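Local coordinates for exopolysaccharide biosynthesis protein (Pantoea stewartii subsp. stewartii DC283, PDB 6TGF) that modifies the glycan of the bacterial biofilm, probably as a hydrolase, with a phage tailspike-like parallel beta-helix fold, in an assembly of three chains, at residues Y233-I244 with Q267-F278. Numbering follows the deposited sequence.
Sequences YNRLSLFDFGAI and QPICVQFPAGTF. With EDO (1,2-ethanediol), chain C.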
loop_
_atom_site.group_PDB
_atom_site.type_symbol
_atom_site.label_atom_id
_atom_site.label_comp_id
_atom_site.label_asym_id
_atom_site.label_seq_id
_atom_site.Cartn_x
_atom_site.Cartn_y
_atom_site.Cartn_z
ATOM N N TYR B 233 -27.991 -9.828 -7.497
ATOM C CA TYR B 233 -27.367 -10.162 -8.807
ATOM C C TYR B 233 -25.857 -10.384 -8.639
ATOM O O TYR B 233 -25.243 -10.961 -9.560
ATOM C CB TYR B 233 -27.644 -9.068 -9.845
ATOM C CG TYR B 233 -29.034 -9.089 -10.431
ATOM C CD1 TYR B 233 -29.474 -10.162 -11.189
ATOM C CD2 TYR B 233 -29.910 -8.033 -10.239
ATOM C CE1 TYR B 233 -30.750 -10.192 -11.731
ATOM C CE2 TYR B 233 -31.187 -8.044 -10.776
ATOM C CZ TYR B 233 -31.611 -9.128 -11.526
ATOM O OH TYR B 233 -32.868 -9.149 -12.059
ATOM N N ASN B 234 -25.283 -9.950 -7.511
ATOM C CA ASN B 234 -23.830 -10.075 -7.209
ATOM C C ASN B 234 -23.507 -11.471 -6.654
ATOM O O ASN B 234 -22.303 -11.760 -6.496
ATOM C CB ASN B 234 -23.353 -8.973 -6.260
ATOM C CG ASN B 234 -23.273 -7.619 -6.934
ATOM O OD1 ASN B 234 -22.804 -7.511 -8.066
ATOM N ND2 ASN B 234 -23.718 -6.581 -6.246
ATOM N N ARG B 235 -24.520 -12.304 -6.379
ATOM C CA ARG B 235 -24.350 -13.684 -5.840
ATOM C C ARG B 235 -24.501 -14.725 -6.960
ATOM O O ARG B 235 -24.305 -15.920 -6.669
ATOM C CB ARG B 235 -25.350 -13.945 -4.709
ATOM C CG ARG B 235 -25.188 -13.006 -3.523
ATOM C CD ARG B 235 -25.924 -13.457 -2.275
ATOM N NE ARG B 235 -25.254 -14.573 -1.613
ATOM C CZ ARG B 235 -25.695 -15.832 -1.568
ATOM N NH1 ARG B 235 -26.837 -16.179 -2.141
ATOM N NH2 ARG B 235 -24.982 -16.747 -0.932
ATOM N N LEU B 236 -24.830 -14.299 -8.187
ATOM C CA LEU B 236 -24.854 -15.181 -9.386
ATOM C C LEU B 236 -23.427 -15.658 -9.684
ATOM O O LEU B 236 -22.476 -14.897 -9.405
ATOM C CB LEU B 236 -25.435 -14.422 -10.586
ATOM C CG LEU B 236 -26.951 -14.230 -10.595
ATOM C CD1 LEU B 236 -27.364 -13.280 -11.710
ATOM C CD2 LEU B 236 -27.679 -15.558 -10.747
ATOM N N SER B 237 -23.292 -16.875 -10.218
ATOM C CA SER B 237 -22.010 -17.481 -10.667
ATOM C C SER B 237 -22.224 -18.185 -12.010
ATOM O O SER B 237 -23.382 -18.263 -12.457
ATOM C CB SER B 237 -21.456 -18.427 -9.630
ATOM O OG SER B 237 -22.244 -19.607 -9.540
ATOM N N LEU B 238 -21.146 -18.690 -12.616
ATOM C CA LEU B 238 -21.177 -19.380 -13.935
ATOM C C LEU B 238 -21.954 -20.699 -13.830
ATOM O O LEU B 238 -22.403 -21.185 -14.886
ATOM C CB LEU B 238 -19.746 -19.613 -14.430
ATOM C CG LEU B 238 -19.027 -18.378 -14.975
ATOM C CD1 LEU B 238 -17.551 -18.667 -15.191
ATOM C CD2 LEU B 238 -19.668 -17.895 -16.266
ATOM N N PHE B 239 -22.108 -21.255 -12.620
ATOM C CA PHE B 239 -22.968 -22.438 -12.342
ATOM C C PHE B 239 -24.398 -22.149 -12.818
ATOM O O PHE B 239 -25.034 -23.060 -13.379
ATOM C CB PHE B 239 -22.973 -22.808 -10.854
ATOM C CG PHE B 239 -21.757 -23.540 -10.334
ATOM C CD1 PHE B 239 -20.851 -24.156 -11.187
ATOM C CD2 PHE B 239 -21.541 -23.647 -8.967
ATOM C CE1 PHE B 239 -19.748 -24.833 -10.686
ATOM C CE2 PHE B 239 -20.440 -24.327 -8.469
ATOM C CZ PHE B 239 -19.545 -24.919 -9.329
ATOM N N ASP B 240 -24.872 -20.914 -12.614
ATOM C CA ASP B 240 -26.236 -20.458 -12.999
ATOM C C ASP B 240 -26.355 -20.375 -14.525
ATOM O O ASP B 240 -27.499 -20.418 -15.016
ATOM C CB ASP B 240 -26.576 -19.110 -12.356
ATOM C CG ASP B 240 -26.619 -19.160 -10.839
ATOM O OD1 ASP B 240 -27.330 -20.032 -10.302
ATOM O OD2 ASP B 240 -25.929 -18.336 -10.210
ATOM N N PHE B 241 -25.228 -20.253 -15.238
ATOM C CA PHE B 241 -25.159 -20.164 -16.721
ATOM C C PHE B 241 -24.700 -21.502 -17.322
ATOM O O PHE B 241 -24.453 -21.549 -18.542
ATOM C CB PHE B 241 -24.278 -18.980 -17.132
ATOM C CG PHE B 241 -24.939 -17.639 -16.934
ATOM C CD1 PHE B 241 -24.946 -17.028 -15.689
ATOM C CD2 PHE B 241 -25.577 -16.999 -17.987
ATOM C CE1 PHE B 241 -25.567 -15.801 -15.503
ATOM C CE2 PHE B 241 -26.200 -15.773 -17.800
ATOM C CZ PHE B 241 -26.191 -15.175 -16.560
ATOM N N GLY B 242 -24.603 -22.553 -16.497
ATOM C CA GLY B 242 -24.459 -23.956 -16.935
ATOM C C GLY B 242 -23.023 -24.460 -16.904
ATOM O O GLY B 242 -22.768 -25.522 -17.508
ATOM N N ALA B 243 -22.112 -23.750 -16.231
ATOM C CA ALA B 243 -20.700 -24.168 -16.057
ATOM C C ALA B 243 -20.642 -25.354 -15.087
ATOM O O ALA B 243 -21.498 -25.422 -14.184
ATOM C CB ALA B 243 -19.862 -23.015 -15.564
ATOM N N ILE B 244 -19.679 -26.258 -15.288
ATOM C CA ILE B 244 -19.431 -27.448 -14.417
ATOM C C ILE B 244 -17.974 -27.398 -13.947
ATOM O O ILE B 244 -17.077 -27.324 -14.810
ATOM C CB ILE B 244 -19.761 -28.758 -15.164
ATOM C CG1 ILE B 244 -21.202 -28.768 -15.683
ATOM C CG2 ILE B 244 -19.476 -29.971 -14.286
ATOM C CD1 ILE B 244 -21.476 -29.826 -16.727
ATOM N N GLN B 267 -25.027 -5.021 -15.620
ATOM C CA GLN B 267 -24.684 -5.511 -14.258
ATOM C C GLN B 267 -23.165 -5.621 -14.149
ATOM O O GLN B 267 -22.550 -6.410 -14.861
ATOM C CB GLN B 267 -25.374 -6.848 -13.976
ATOM C CG GLN B 267 -26.754 -6.701 -13.348
ATOM C CD GLN B 267 -26.702 -6.186 -11.930
ATOM O OE1 GLN B 267 -25.645 -6.114 -11.307
ATOM N NE2 GLN B 267 -27.859 -5.823 -11.402
ATOM N N PRO B 268 -22.513 -4.830 -13.265
ATOM C CA PRO B 268 -21.050 -4.775 -13.209
ATOM C C PRO B 268 -20.331 -6.076 -12.804
ATOM O O PRO B 268 -19.147 -6.168 -13.095
ATOM C CB PRO B 268 -20.755 -3.682 -12.167
ATOM C CG PRO B 268 -22.020 -3.579 -11.341
ATOM C CD PRO B 268 -23.145 -3.924 -12.294
ATOM N N ILE B 269 -21.019 -7.030 -12.159
ATOM C CA ILE B 269 -20.405 -8.313 -11.691
ATOM C C ILE B 269 -19.776 -9.030 -12.893
ATOM O O ILE B 269 -18.741 -9.701 -12.705
ATOM C CB ILE B 269 -21.405 -9.230 -10.952
ATOM C CG1 ILE B 269 -20.655 -10.339 -10.203
ATOM C CG2 ILE B 269 -22.466 -9.774 -11.901
ATOM C CD1 ILE B 269 -21.519 -11.449 -9.652
ATOM N N CYS B 270 -20.387 -8.905 -14.072
ATOM C CA CYS B 270 -19.839 -9.410 -15.357
ATOM C C CYS B 270 -19.683 -10.938 -15.258
ATOM O O CYS B 270 -20.729 -11.612 -15.190
ATOM C CB CYS B 270 -18.551 -8.664 -15.689
ATOM S SG CYS B 270 -18.024 -8.831 -17.413
ATOM N N VAL B 271 -18.453 -11.466 -15.210
ATOM C CA VAL B 271 -18.165 -12.934 -15.193
ATOM C C VAL B 271 -17.631 -13.323 -13.808
ATOM O O VAL B 271 -16.513 -12.894 -13.462
ATOM C CB VAL B 271 -17.177 -13.332 -16.308
ATOM C CG1 VAL B 271 -17.001 -14.841 -16.392
ATOM C CG2 VAL B 271 -17.596 -12.772 -17.660
ATOM N N GLN B 272 -18.403 -14.118 -13.060
ATOM C CA GLN B 272 -18.053 -14.605 -11.698
ATOM C C GLN B 272 -17.963 -16.134 -11.719
ATOM O O GLN B 272 -19.011 -16.784 -11.899
ATOM C CB GLN B 272 -19.093 -14.132 -10.681
ATOM C CG GLN B 272 -18.780 -14.539 -9.246
ATOM C CD GLN B 272 -17.517 -13.890 -8.734
ATOM O OE1 GLN B 272 -17.329 -12.682 -8.850
ATOM N NE2 GLN B 272 -16.640 -14.694 -8.155
ATOM N N PHE B 273 -16.752 -16.676 -11.545
ATOM C CA PHE B 273 -16.491 -18.124 -11.330
ATOM C C PHE B 273 -16.800 -18.485 -9.881
ATOM O O PHE B 273 -16.488 -17.720 -8.972
ATOM C CB PHE B 273 -15.027 -18.480 -11.596
ATOM C CG PHE B 273 -14.614 -18.542 -13.044
ATOM C CD1 PHE B 273 -14.145 -17.412 -13.695
ATOM C CD2 PHE B 273 -14.650 -19.741 -13.740
ATOM C CE1 PHE B 273 -13.744 -17.475 -15.021
ATOM C CE2 PHE B 273 -14.251 -19.801 -15.067
ATOM C CZ PHE B 273 -13.798 -18.668 -15.704
ATOM N N PRO B 274 -17.410 -19.661 -9.615
ATOM C CA PRO B 274 -17.393 -20.239 -8.274
ATOM C C PRO B 274 -16.038 -20.931 -8.065
ATOM O O PRO B 274 -15.263 -20.983 -9.006
ATOM C CB PRO B 274 -18.580 -21.211 -8.277
ATOM C CG PRO B 274 -18.775 -21.592 -9.736
ATOM C CD PRO B 274 -18.152 -20.491 -10.574
ATOM N N ALA B 275 -15.772 -21.422 -6.852
ATOM C CA ALA B 275 -14.533 -22.160 -6.508
ATOM C C ALA B 275 -14.485 -23.458 -7.326
ATOM O O ALA B 275 -15.561 -24.046 -7.561
ATOM C CB ALA B 275 -14.479 -22.431 -5.024
ATOM N N GLY B 276 -13.288 -23.863 -7.765
ATOM C CA GLY B 276 -13.048 -25.129 -8.490
ATOM C C GLY B 276 -12.183 -24.941 -9.725
ATOM O O GLY B 276 -11.766 -23.797 -9.995
ATOM N N THR B 277 -11.919 -26.036 -10.447
ATOM C CA THR B 277 -11.140 -26.067 -11.714
ATOM C C THR B 277 -12.115 -26.051 -12.896
ATOM O O THR B 277 -13.032 -26.897 -12.904
ATOM C CB THR B 277 -10.214 -27.288 -11.759
ATOM O OG1 THR B 277 -9.402 -27.262 -10.584
ATOM C CG2 THR B 277 -9.334 -27.321 -12.990
ATOM N N PHE B 278 -11.917 -25.134 -13.850
ATOM C CA PHE B 278 -12.803 -24.921 -15.025
ATOM C C PHE B 278 -11.991 -25.004 -16.322
ATOM O O PHE B 278 -10.902 -24.400 -16.392
ATOM C CB PHE B 278 -13.522 -23.576 -14.916
ATOM C CG PHE B 278 -14.522 -23.515 -13.792
ATOM C CD1 PHE B 278 -14.115 -23.245 -12.496
ATOM C CD2 PHE B 278 -15.867 -23.754 -14.026
ATOM C CE1 PHE B 278 -15.034 -23.201 -11.460
ATOM C CE2 PHE B 278 -16.784 -23.709 -12.989
ATOM C CZ PHE B 278 -16.366 -23.431 -11.709
HETATM C C1 EDO C . -23.393 -24.084 -20.637
HETATM O O1 EDO C . -23.891 -23.074 -21.493
HETATM C C2 EDO C . -24.243 -25.304 -20.620
HETATM O O2 EDO C . -23.747 -26.384 -21.393
#
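Leu238 and Phe239 both set CG anti to the carbonyl carbon (chi1 near -76°), and as successive residues of the chain they reach different partners on 267-278. Leu238 CD1 lies over the face of the Phe273 ring, a CH-pi contact 3.5 Å from the ring centroid, and rests against Val271 CG1. Phe239 turns one face to the Pro274 ring, whose CG stands over its centre, while its CE1 meets the edge of the Phe278 ring at CZ (3.8 Å). Between these contacts, Leu238 N gives Gln272 O a weak hydrogen bond, bent to 128°. Strands 271-272 and 276-279 pair in parallel with 290-296 and 308-311, beginning the parallel beta-helix of this tailspike-like fold; 233-244 packs against these first strands, and Ile255 and Met258 of helix 252-265 touch Leu238. The turn at 237-240 is tied by Ser237 N, bonded almost straight (168°) to Asp240 OD2; the other carboxylate oxygen salt-bridges Arg228. Toward the start of both segments, Ile269 CD1 lies against Asn234 O (3.3 Å) and Leu236 O, and the Gln267 side chain meets that of Tyr233 at about a right angle, with Gln267 NE2 obliquely near Tyr233 CD2. Asn234 also packs on Val300 of a second subunit.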